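Maternal protein tudor (PDB 4Q5W) probably acts in the Piwi-interacting RNA pathway of the germ line, binding methylated protein partners, and is needed to form primordial germ cells, this chain being its extended Tudor 9. Local coordinates at residues I17-F21 against I80-G85; L133-K137 against T158-R162. All blocks are in the same frame, centred on the assembly; numbering follows the deposited sequence.

Contact 1 closes before contact 2 opens along the chain, and their centres are about 19 Å apart, with nearest atoms about 6 Å apart and not touching. Contact 1 lies near the middle of the molecule, where strand 16-21 of one sheet meets the turn after strand 77-81 of the four-stranded Tudor sheet. Contact 2 lies about 17 Å from the chain centre, joining the end of helix 122-134 to the loop between strand 153-158 and helix 166-182. Strands 16-21 and 153-158 belong to the same five-stranded sheet. One contact thus joins the two halves of the extended Tudor domain, while the other ties a helix end to a loop within one half.

Contact 1. Residues I17-F21 against I80-G85; sequences IYLQF and ILIDYG
The Tyr18 ring carries the CA of Gly85 over one face, nearly above its centre; this CH-pi contact measures 3.5 Å from Gly85 CA to the ring centroid. One face of the Tyr84 ring receives Gln20 NE2, displaced toward the rim and 3.4 Å from Tyr84 CE2, with amide and ring planes 52° apart. The same NE2 of Gln20 donates to Asp83 O at 2.8 Å (N-H...O 158°), within its own amide plane but well above the plane of the carbonyl. The bond, with the ring beside it, probably restrains the amide's rotation. CG anti to the carbonyl carbon (chi1 -72°) sets the Tyr18 ring against Gly85 CA. The strand points Tyr18 CB at the turn, 3.2 Å from Tyr84 O, and Tyr18 OH reaches Ile80 CD1 at 3.7 Å. A CB on Gly85 would collide with this ring, and the residue's backbone angles also call for glycine. Cutting Tyr18 back to an alanine is likely to strip the aromatic cover from Gly85 CA and open a gap beside Ile80 CD1. Leu81 O, accepting from both Tyr84 N and Gly85 N, shapes the turn. Asp83 turns its carboxylate to Arg65, in a salt bridge, and to Val106 N, while Tyr84 packs on Met28 of helix 25-37. The contact joins strand 16-21 to the turn between strands 77-81 and 87-90, the junction of Tudor core and staphylococcal-nuclease-like part characteristic of extended Tudor domains.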
loop_
_atom_site.group_PDB
_atom_site.type_symbol
_atom_site.label_atom_id
_atom_site.label_comp_id
_atom_site.label_asym_id
_atom_site.label_seq_id
_atom_site.Cartn_x
_atom_site.Cartn_y
_atom_site.Cartn_z
ATOM N N ILE A 17 3.351 -6.302 -0.618
ATOM C CA ILE A 17 3.184 -5.102 -1.416
ATOM C C ILE A 17 1.707 -4.929 -1.733
ATOM O O ILE A 17 1.079 -5.852 -2.241
ATOM C CB ILE A 17 3.970 -5.233 -2.742
ATOM C CG1 ILE A 17 5.457 -5.461 -2.464
ATOM C CG2 ILE A 17 3.796 -3.991 -3.625
ATOM C CD1 ILE A 17 6.242 -5.758 -3.730
ATOM N N TYR A 18 1.161 -3.756 -1.415
ATOM C CA TYR A 18 -0.229 -3.417 -1.728
ATOM C C TYR A 18 -0.350 -2.849 -3.137
ATOM O O TYR A 18 0.344 -1.893 -3.473
ATOM C CB TYR A 18 -0.748 -2.373 -0.732
ATOM C CG TYR A 18 -0.999 -2.918 0.657
ATOM C CD1 TYR A 18 0.045 -3.076 1.561
ATOM C CD2 TYR A 18 -2.280 -3.249 1.065
ATOM C CE1 TYR A 18 -0.183 -3.566 2.836
ATOM C CE2 TYR A 18 -2.520 -3.742 2.342
ATOM C CZ TYR A 18 -1.467 -3.896 3.220
ATOM O OH TYR A 18 -1.705 -4.387 4.487
ATOM N N LEU A 19 -1.227 -3.433 -3.960
ATOM C CA LEU A 19 -1.432 -2.973 -5.331
ATOM C C LEU A 19 -2.901 -2.804 -5.639
ATOM O O LEU A 19 -3.719 -3.620 -5.227
ATOM C CB LEU A 19 -0.914 -3.997 -6.359
ATOM C CG LEU A 19 0.576 -4.220 -6.549
ATOM C CD1 LEU A 19 1.066 -5.022 -5.401
ATOM C CD2 LEU A 19 0.861 -4.940 -7.846
ATOM N N GLN A 20 -3.224 -1.782 -6.421
ATOM C CA GLN A 20 -4.578 -1.632 -6.929
ATOM C C GLN A 20 -4.601 -2.046 -8.389
ATOM O O GLN A 20 -3.987 -1.398 -9.226
ATOM C CB GLN A 20 -5.035 -0.185 -6.785
ATOM C CG GLN A 20 -5.080 0.275 -5.334
ATOM C CD GLN A 20 -5.465 1.730 -5.217
ATOM O OE1 GLN A 20 -5.495 2.457 -6.213
ATOM N NE2 GLN A 20 -5.789 2.159 -4.004
ATOM N N PHE A 21 -5.297 -3.137 -8.694
ATOM C CA PHE A 21 -5.362 -3.623 -10.071
ATOM C C PHE A 21 -6.294 -2.751 -10.897
ATOM O O PHE A 21 -7.275 -2.220 -10.373
ATOM C CB PHE A 21 -5.767 -5.091 -10.102
ATOM C CG PHE A 21 -4.656 -6.005 -9.687
ATOM C CD1 PHE A 21 -4.495 -6.360 -8.364
ATOM C CD2 PHE A 21 -3.747 -6.476 -10.623
ATOM C CE1 PHE A 21 -3.452 -7.183 -7.971
ATOM C CE2 PHE A 21 -2.701 -7.308 -10.237
ATOM C CZ PHE A 21 -2.559 -7.660 -8.912
ATOM N N ILE A 80 -4.965 1.779 9.499
ATOM C CA ILE A 80 -4.573 1.474 8.125
ATOM C C ILE A 80 -5.590 2.094 7.167
ATOM O O ILE A 80 -6.801 2.026 7.400
ATOM C CB ILE A 80 -4.425 -0.056 7.866
ATOM C CG1 ILE A 80 -4.107 -0.326 6.388
ATOM C CG2 ILE A 80 -5.670 -0.818 8.274
ATOM C CD1 ILE A 80 -3.789 -1.802 6.080
ATOM N N LEU A 81 -5.102 2.731 6.106
ATOM C CA LEU A 81 -5.986 3.203 5.045
ATOM C C LEU A 81 -6.213 2.015 4.129
ATOM O O LEU A 81 -5.387 1.726 3.245
ATOM C CB LEU A 81 -5.363 4.374 4.284
ATOM C CG LEU A 81 -4.807 5.517 5.155
ATOM C CD1 LEU A 81 -4.327 6.674 4.291
ATOM C CD2 LEU A 81 -5.840 5.997 6.175
ATOM N N ILE A 82 -7.321 1.318 4.363
ATOM C CA ILE A 82 -7.526 -0.023 3.819
ATOM C C ILE A 82 -7.472 -0.128 2.302
ATOM O O ILE A 82 -7.105 -1.176 1.765
ATOM C CB ILE A 82 -8.832 -0.662 4.320
ATOM C CG1 ILE A 82 -10.049 0.161 3.878
ATOM C CG2 ILE A 82 -8.783 -0.823 5.832
ATOM C CD1 ILE A 82 -11.361 -0.591 4.025
ATOM N N ASP A 83 -7.828 0.946 1.610
ATOM C CA ASP A 83 -7.834 0.902 0.159
ATOM C C ASP A 83 -6.435 1.042 -0.413
ATOM O O ASP A 83 -6.229 0.762 -1.590
ATOM C CB ASP A 83 -8.791 1.950 -0.419
ATOM C CG ASP A 83 -10.246 1.609 -0.138
ATOM O OD1 ASP A 83 -10.587 0.403 -0.203
ATOM O OD2 ASP A 83 -11.038 2.531 0.157
ATOM N N TYR A 84 -5.477 1.431 0.428
ATOM C CA TYR A 84 -4.119 1.742 -0.040
ATOM C C TYR A 84 -3.031 0.925 0.644
ATOM O O TYR A 84 -2.056 0.496 -0.001
ATOM C CB TYR A 84 -3.825 3.239 0.112
ATOM C CG TYR A 84 -4.725 4.097 -0.740
ATOM C CD1 TYR A 84 -6.012 4.432 -0.319
ATOM C CD2 TYR A 84 -4.313 4.541 -1.985
ATOM C CE1 TYR A 84 -6.840 5.205 -1.110
ATOM C CE2 TYR A 84 -5.136 5.307 -2.771
ATOM C CZ TYR A 84 -6.403 5.637 -2.323
ATOM O OH TYR A 84 -7.223 6.409 -3.115
ATOM N N GLY A 85 -3.172 0.729 1.950
ATOM C CA GLY A 85 -2.238 -0.109 2.684
ATOM C C GLY A 85 -1.333 0.598 3.678
ATOM O O GLY A 85 -0.847 -0.031 4.617
#

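Contact 2. Residues L133-K137 against T158-R162; sequences LDSCK and TKDKR
Arg162 brings the end of its guanidinium edge-on to Ser135, both terminal nitrogens closing on one oxygen: Arg162 NH1 lies 2.8 Å and NH2 3.0 Å from Ser135 OG, which sits close to the guanidinium plane. The oxygen is also hydrogen-bonded to Leu132 O, so the serine is held to its own helix as well as across the contact. A bend at chi3 (-65°) turns the arginine back over its own loop, where Arg162 NH1 has a second partner, Asp160 OD2, at 2.9 Å. The N-H...O angle of this charged hydrogen bond is 160°, and it uses the syn lone pair of Asp160 OD2; a weak bond from Arg162 NE to Asp160 OD1 makes the salt bridge two-pronged. Thr158 OG1 donates to Asp160 OD1 from above the carboxylate plane, at 2.7 Å. Charge pairing and the threonine thus probably hold the carboxylate of Asp160 in place, which in turn is likely to steer the guanidinium toward Ser135. A water bridges the segments, donating to Asp160 OD2 and Ser135 O. Beneath this polar network Cys136 is buried: Cys136 CB comes 3.4 Å from Asp160 OD2, while its SG packs against Thr158 CG2 at 3.9 Å. Thr158 OG1 is further bonded to Leu164 N, beyond the loop. Lys137, with positive phi, is the C-prime residue of the Schellman motif that ends helix 122-134, and this capped helix end meets the loop after strand 153-158 as packing within the staphylococcal-nuclease-like part of the extended Tudor domain.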
loop_
_atom_site.group_PDB
_atom_site.type_symbol
_atom_site.label_atom_id
_atom_site.label_comp_id
_atom_site.label_asym_id
_atom_site.label_seq_id
_atom_site.Cartn_x
_atom_site.Cartn_y
_atom_site.Cartn_z
ATOM N N LEU A 133 10.275 2.606 -7.786
ATOM C CA LEU A 133 8.839 2.780 -7.970
ATOM C C LEU A 133 8.504 4.226 -8.328
ATOM O O LEU A 133 7.635 4.485 -9.156
ATOM C CB LEU A 133 8.071 2.336 -6.717
ATOM C CG LEU A 133 8.094 0.835 -6.421
ATOM C CD1 LEU A 133 7.375 0.507 -5.119
ATOM C CD2 LEU A 133 7.500 0.052 -7.577
ATOM N N ASP A 134 9.197 5.176 -7.708
ATOM C CA ASP A 134 8.970 6.575 -8.032
ATOM C C ASP A 134 9.243 6.818 -9.517
ATOM O O ASP A 134 8.566 7.622 -10.163
ATOM C CB ASP A 134 9.833 7.489 -7.159
ATOM C CG ASP A 134 9.366 8.932 -7.190
ATOM O OD1 ASP A 134 8.306 9.227 -6.593
ATOM O OD2 ASP A 134 10.055 9.770 -7.809
ATOM N N SER A 135 10.213 6.088 -10.062
ATOM C CA SER A 135 10.581 6.251 -11.468
ATOM C C SER A 135 9.495 5.803 -12.455
ATOM O O SER A 135 9.559 6.140 -13.642
ATOM C CB SER A 135 11.925 5.568 -11.784
ATOM O OG SER A 135 11.776 4.180 -12.016
ATOM N N CYS A 136 8.505 5.049 -11.978
ATOM C CA CYS A 136 7.361 4.692 -12.821
ATOM C C CYS A 136 6.036 5.133 -12.200
ATOM O O CYS A 136 4.961 4.718 -12.645
ATOM C CB CYS A 136 7.338 3.188 -13.118
ATOM S SG CYS A 136 7.228 2.095 -11.686
ATOM N N LYS A 137 6.130 5.994 -11.189
ATOM C CA LYS A 137 4.984 6.407 -10.365
ATOM C C LYS A 137 4.152 5.214 -9.897
ATOM O O LYS A 137 2.926 5.287 -9.848
ATOM C CB LYS A 137 4.079 7.422 -11.089
ATOM C CG LYS A 137 4.803 8.479 -11.924
ATOM C CD LYS A 137 5.872 9.224 -11.137
ATOM C CE LYS A 137 5.282 10.169 -10.103
ATOM N NZ LYS A 137 6.365 10.906 -9.387
ATOM N N THR A 158 8.182 -2.511 -14.684
ATOM C CA THR A 158 7.725 -1.121 -14.754
ATOM C C THR A 158 6.863 -0.952 -15.995
ATOM O O THR A 158 7.206 -1.435 -17.072
ATOM C CB THR A 158 8.881 -0.104 -14.777
ATOM O OG1 THR A 158 9.696 -0.322 -15.940
ATOM C CG2 THR A 158 9.730 -0.234 -13.519
ATOM N N LYS A 159 5.712 -0.309 -15.828
ATOM C CA LYS A 159 4.768 -0.142 -16.929
ATOM C C LYS A 159 5.162 1.071 -17.758
ATOM O O LYS A 159 4.413 2.036 -17.862
ATOM C CB LYS A 159 3.337 -0.005 -16.401
ATOM C CG LYS A 159 2.274 -0.255 -17.476
ATOM C CD LYS A 159 2.355 -1.686 -17.969
ATOM C CE LYS A 159 1.398 -1.942 -19.128
ATOM N NZ LYS A 159 1.656 -3.278 -19.757
ATOM N N ASP A 160 6.354 1.009 -18.348
ATOM C CA ASP A 160 6.874 2.106 -19.150
ATOM C C ASP A 160 7.845 1.560 -20.188
ATOM O O ASP A 160 7.988 0.345 -20.319
ATOM C CB ASP A 160 7.499 3.219 -18.284
ATOM C CG ASP A 160 8.554 2.708 -17.311
ATOM O OD1 ASP A 160 9.263 1.730 -17.614
ATOM O OD2 ASP A 160 8.690 3.309 -16.224
ATOM N N LYS A 161 8.509 2.446 -20.918
ATOM C CA LYS A 161 9.313 2.019 -22.064
ATOM C C LYS A 161 10.506 1.129 -21.705
ATOM O O LYS A 161 11.028 0.402 -22.560
ATOM C CB LYS A 161 9.772 3.228 -22.889
ATOM C CG LYS A 161 10.697 4.178 -22.155
ATOM C CD LYS A 161 11.288 5.203 -23.119
ATOM C CE LYS A 161 12.265 6.121 -22.407
ATOM N NZ LYS A 161 13.185 5.348 -21.519
ATOM N N ARG A 162 10.932 1.188 -20.448
ATOM C CA ARG A 162 12.075 0.400 -19.993
ATOM C C ARG A 162 11.709 -1.059 -19.795
ATOM O O ARG A 162 12.556 -1.936 -19.944
ATOM C CB ARG A 162 12.617 0.938 -18.667
ATOM C CG ARG A 162 13.078 2.378 -18.697
ATOM C CD ARG A 162 13.343 2.868 -17.282
ATOM N NE ARG A 162 12.124 2.919 -16.474
ATOM C CZ ARG A 162 12.114 3.146 -15.161
ATOM N NH1 ARG A 162 10.966 3.184 -14.494
ATOM N NH2 ARG A 162 13.260 3.337 -14.516
HETATM O O HOH W 1 7.526 5.770 -15.983
#